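Local coordinates for probable outer membrane protein (Pseudomonas aeruginosa, PDB 3DWO), which probably transports long-chain fatty acids or other hydrophobic compounds across the outer membrane, as a beta-barrel channel of the FadL family, at residues M353-A358 against A381-G386. Numbering follows the deposited sequence.
Sequences MRAGVA and ASLGAG. With C8E ((hydroxyethyloxy)tri(ethyloxy)octane), chain J; C8E ((hydroxyethyloxy)tri(ethyloxy)octane), chain G.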
ATOM      1  N   MET A 353      -4.748 -27.764  -8.987  1.00 41.05           N
ATOM      2  CA  MET A 353      -3.692 -26.867  -9.438  1.00 39.95           C
ATOM      3  C   MET A 353      -4.252 -25.524  -9.864  1.00 37.70           C
ATOM      4  O   MET A 353      -5.341 -25.453 -10.433  1.00 36.92           O
ATOM      5  CB  MET A 353      -2.937 -27.482 -10.615  1.00 43.22           C
ATOM      6  CG  MET A 353      -1.954 -28.561 -10.230  1.00 49.60           C
ATOM      7  SD  MET A 353      -1.098 -29.201 -11.683  1.00 58.50           S
ATOM      8  CE  MET A 353      -1.012 -30.950 -11.281  1.00 57.58           C
ATOM      9  N   ARG A 354      -3.497 -24.462  -9.591  1.00 34.91           N
ATOM     10  CA  ARG A 354      -3.911 -23.113  -9.947  1.00 33.34           C
ATOM     11  C   ARG A 354      -2.795 -22.358 -10.651  1.00 31.51           C
ATOM     12  O   ARG A 354      -1.611 -22.662 -10.489  1.00 30.67           O
ATOM     13  CB  ARG A 354      -4.313 -22.317  -8.701  1.00 33.69           C
ATOM     14  CG  ARG A 354      -5.224 -23.055  -7.754  1.00 37.02           C
ATOM     15  CD  ARG A 354      -5.925 -22.100  -6.797  1.00 35.00           C
ATOM     16  NE  ARG A 354      -6.757 -22.828  -5.844  1.00 35.39           N
ATOM     17  CZ  ARG A 354      -6.278 -23.512  -4.813  1.00 37.16           C
ATOM     18  NH1 ARG A 354      -4.969 -23.556  -4.597  1.00 35.89           N
ATOM     19  NH2 ARG A 354      -7.105 -24.155  -3.998  1.00 40.73           N
ATOM     20  N   ALA A 355      -3.193 -21.359 -11.425  1.00 31.28           N
ATOM     21  CA  ALA A 355      -2.263 -20.512 -12.154  1.00 30.56           C
ATOM     22  C   ALA A 355      -3.018 -19.256 -12.574  1.00 30.40           C
ATOM     23  O   ALA A 355      -4.250 -19.247 -12.625  1.00 29.93           O
ATOM     24  CB  ALA A 355      -1.729 -21.243 -13.373  1.00 30.50           C
ATOM     25  N   GLY A 356      -2.279 -18.194 -12.866  1.00 29.52           N
ATOM     26  CA  GLY A 356      -2.912 -16.960 -13.280  1.00 25.25           C
ATOM     27  C   GLY A 356      -1.899 -15.859 -13.508  1.00 26.08           C
ATOM     28  O   GLY A 356      -0.734 -15.977 -13.123  1.00 24.57           O
ATOM     29  N   VAL A 357      -2.353 -14.788 -14.146  1.00 24.18           N
ATOM     30  CA  VAL A 357      -1.515 -13.640 -14.432  1.00 24.11           C
ATOM     31  C   VAL A 357      -2.393 -12.401 -14.316  1.00 25.79           C
ATOM     32  O   VAL A 357      -3.609 -12.474 -14.493  1.00 25.29           O
ATOM     33  CB  VAL A 357      -0.938 -13.702 -15.859  1.00 25.21           C
ATOM     34  CG1 VAL A 357      -0.072 -14.946 -16.023  1.00 22.29           C
ATOM     35  CG2 VAL A 357      -2.075 -13.701 -16.869  1.00 25.29           C
ATOM     36  N   ALA A 358      -1.780 -11.264 -14.012  1.00 25.82           N
ATOM     37  CA  ALA A 358      -2.544 -10.036 -13.878  1.00 26.38           C
ATOM     38  C   ALA A 358      -1.737  -8.819 -14.305  1.00 26.86           C
ATOM     39  O   ALA A 358      -0.508  -8.833 -14.298  1.00 27.10           O
ATOM     40  CB  ALA A 358      -3.019  -9.875 -12.424  1.00 21.80           C
ATOM     41  N   ALA A 381       2.501 -12.986 -12.015  1.00 29.51           N
ATOM     42  CA  ALA A 381       2.513 -14.365 -12.498  1.00 29.51           C
ATOM     43  C   ALA A 381       2.413 -15.269 -11.272  1.00 28.49           C
ATOM     44  O   ALA A 381       3.294 -15.247 -10.412  1.00 27.24           O
ATOM     45  CB  ALA A 381       3.807 -14.650 -13.264  1.00 27.85           C
ATOM     46  N   SER A 382       1.345 -16.061 -11.192  1.00 28.16           N
ATOM     47  CA  SER A 382       1.140 -16.935 -10.038  1.00 29.54           C
ATOM     48  C   SER A 382       0.912 -18.410 -10.355  1.00 30.22           C
ATOM     49  O   SER A 382       0.372 -18.763 -11.406  1.00 28.62           O
ATOM     50  CB  SER A 382      -0.062 -16.451  -9.217  1.00 28.96           C
ATOM     51  OG  SER A 382       0.043 -15.084  -8.866  1.00 32.50           O
ATOM     52  N   LEU A 383       1.315 -19.253  -9.406  1.00 30.93           N
ATOM     53  CA  LEU A 383       1.143 -20.701  -9.483  1.00 32.73           C
ATOM     54  C   LEU A 383       0.628 -21.126  -8.110  1.00 33.45           C
ATOM     55  O   LEU A 383       1.082 -20.601  -7.092  1.00 32.13           O
ATOM     56  CB  LEU A 383       2.478 -21.400  -9.763  1.00 33.53           C
ATOM     57  CG  LEU A 383       3.104 -21.186 -11.139  1.00 35.95           C
ATOM     58  CD1 LEU A 383       4.435 -21.919 -11.191  1.00 37.10           C
ATOM     59  CD2 LEU A 383       2.162 -21.693 -12.229  1.00 34.14           C
ATOM     60  N   GLY A 384      -0.320 -22.059  -8.078  1.00 34.29           N
ATOM     61  CA  GLY A 384      -0.856 -22.510  -6.807  1.00 35.69           C
ATOM     62  C   GLY A 384      -1.306 -23.959  -6.792  1.00 37.47           C
ATOM     63  O   GLY A 384      -1.506 -24.573  -7.839  1.00 36.49           O
ATOM     64  N   ALA A 385      -1.462 -24.510  -5.593  1.00 38.20           N
ATOM     65  CA  ALA A 385      -1.903 -25.888  -5.436  1.00 39.48           C
ATOM     66  C   ALA A 385      -2.714 -26.030  -4.152  1.00 40.52           C
ATOM     67  O   ALA A 385      -2.484 -25.310  -3.181  1.00 40.34           O
ATOM     68  CB  ALA A 385      -0.705 -26.825  -5.407  1.00 37.97           C
ATOM     69  N   GLY A 386      -3.667 -26.958  -4.161  1.00 42.35           N
ATOM     70  CA  GLY A 386      -4.503 -27.187  -2.995  1.00 43.89           C
ATOM     71  C   GLY A 386      -4.671 -28.668  -2.710  1.00 45.85           C
ATOM     72  O   GLY A 386      -4.776 -29.480  -3.628  1.00 45.64           O
TER
HETATM   73  C1  C8E J 460       2.783 -27.232  -8.548  1.00 70.96           C
HETATM   74  C2  C8E J 460       1.846 -26.168  -8.873  1.00 72.04           C
HETATM   75  C3  C8E J 460       1.962 -25.639 -10.231  1.00 72.22           C
HETATM   76  C4  C8E J 460       0.743 -25.995 -10.937  1.00 72.59           C
HETATM   77  C5  C8E J 460       0.487 -24.984 -11.994  1.00 72.62           C
HETATM   78  C6  C8E J 460       0.425 -25.629 -13.292  1.00 72.71           C
HETATM   79  C7  C8E J 460      -0.361 -24.651 -14.020  1.00 73.00           C
HETATM   80  C8  C8E J 460      -0.049 -24.780 -15.456  1.00 73.55           C
HETATM   81  O9  C8E J 460       0.528 -23.798 -16.305  1.00 74.01           O
HETATM   82  C10 C8E J 460      -0.138 -22.562 -16.496  1.00 74.01           C
HETATM   83  C1  C8E G 457      -5.074 -20.748 -16.565  1.00 57.83           C
HETATM   84  C2  C8E G 457      -5.598 -22.009 -16.057  1.00 57.65           C
HETATM   85  C3  C8E G 457      -4.996 -22.469 -14.807  1.00 56.58           C
HETATM   86  C4  C8E G 457      -4.132 -23.594 -15.133  1.00 56.19           C
HETATM   87  C5  C8E G 457      -4.319 -24.655 -14.116  1.00 55.66           C
HETATM   88  C6  C8E G 457      -3.795 -25.916 -14.607  1.00 54.69           C
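Arg354 sets its CG beside its own backbone N, anti to the carbonyl carbon (chi1 -47°), and runs extended from CG to NE. This lays the chain across Gly384, with CB 3.7 Å from Gly384 O. The end of the guanidinium comes beside Ala385 and Gly386; NH1 is 3.4 Å from Ala385 O, which lies near the plane of the group, at its edge. In Leu383, CG sits beside the backbone N (chi1 -68°) and CD1 is anti to CA, which turns the other branch, CD2, toward the partner strand, 4.1 Å from Ala355 CB.

The backbones pair antiparallel through two hydrogen-bonded pairs, Arg354 with Gly384 and Gly356 with Ser382. Arg354 N gives a bond of 2.7 Å to Gly384 O. Ser382 N gives a nearly straight one of 2.8 Å to Gly356 O (172° at the hydrogen). The return bond from Gly356 N to Ser382 O is longer, 3.1 Å, and more bent. Ala355 CA also makes a C-H contact with Ser382 O, at 3.2 Å.

Strands 351-360 and 378-388 are neighbours in the wall of the beta barrel, the fold of the FadL family. Met353, Ala355, Val357, Ala381, Leu383 and Ala385 point to one face, where detergent is bound. This is consistent with the lipid-facing side. One detergent molecule (chain J) runs past Met353 SD, Ala355 CB and Leu383 CD2. Its C5 is 3.7 Å from Leu383 CD2. A second (chain G) approaches Ala355 CB with its C3.

Arg354 and Ser382 are buried on the other face, which probably looks into the barrel; Ser382 touches Ala16 there. Arg354 forms salt bridges from NE to Asp344 and from NH2 to Asp398. The two carboxylates probably offset its charge and that of Arg15, whose NH1 lies close to Arg354 NE. Ser382 OG hydrogen-bonds to Ser402 OG.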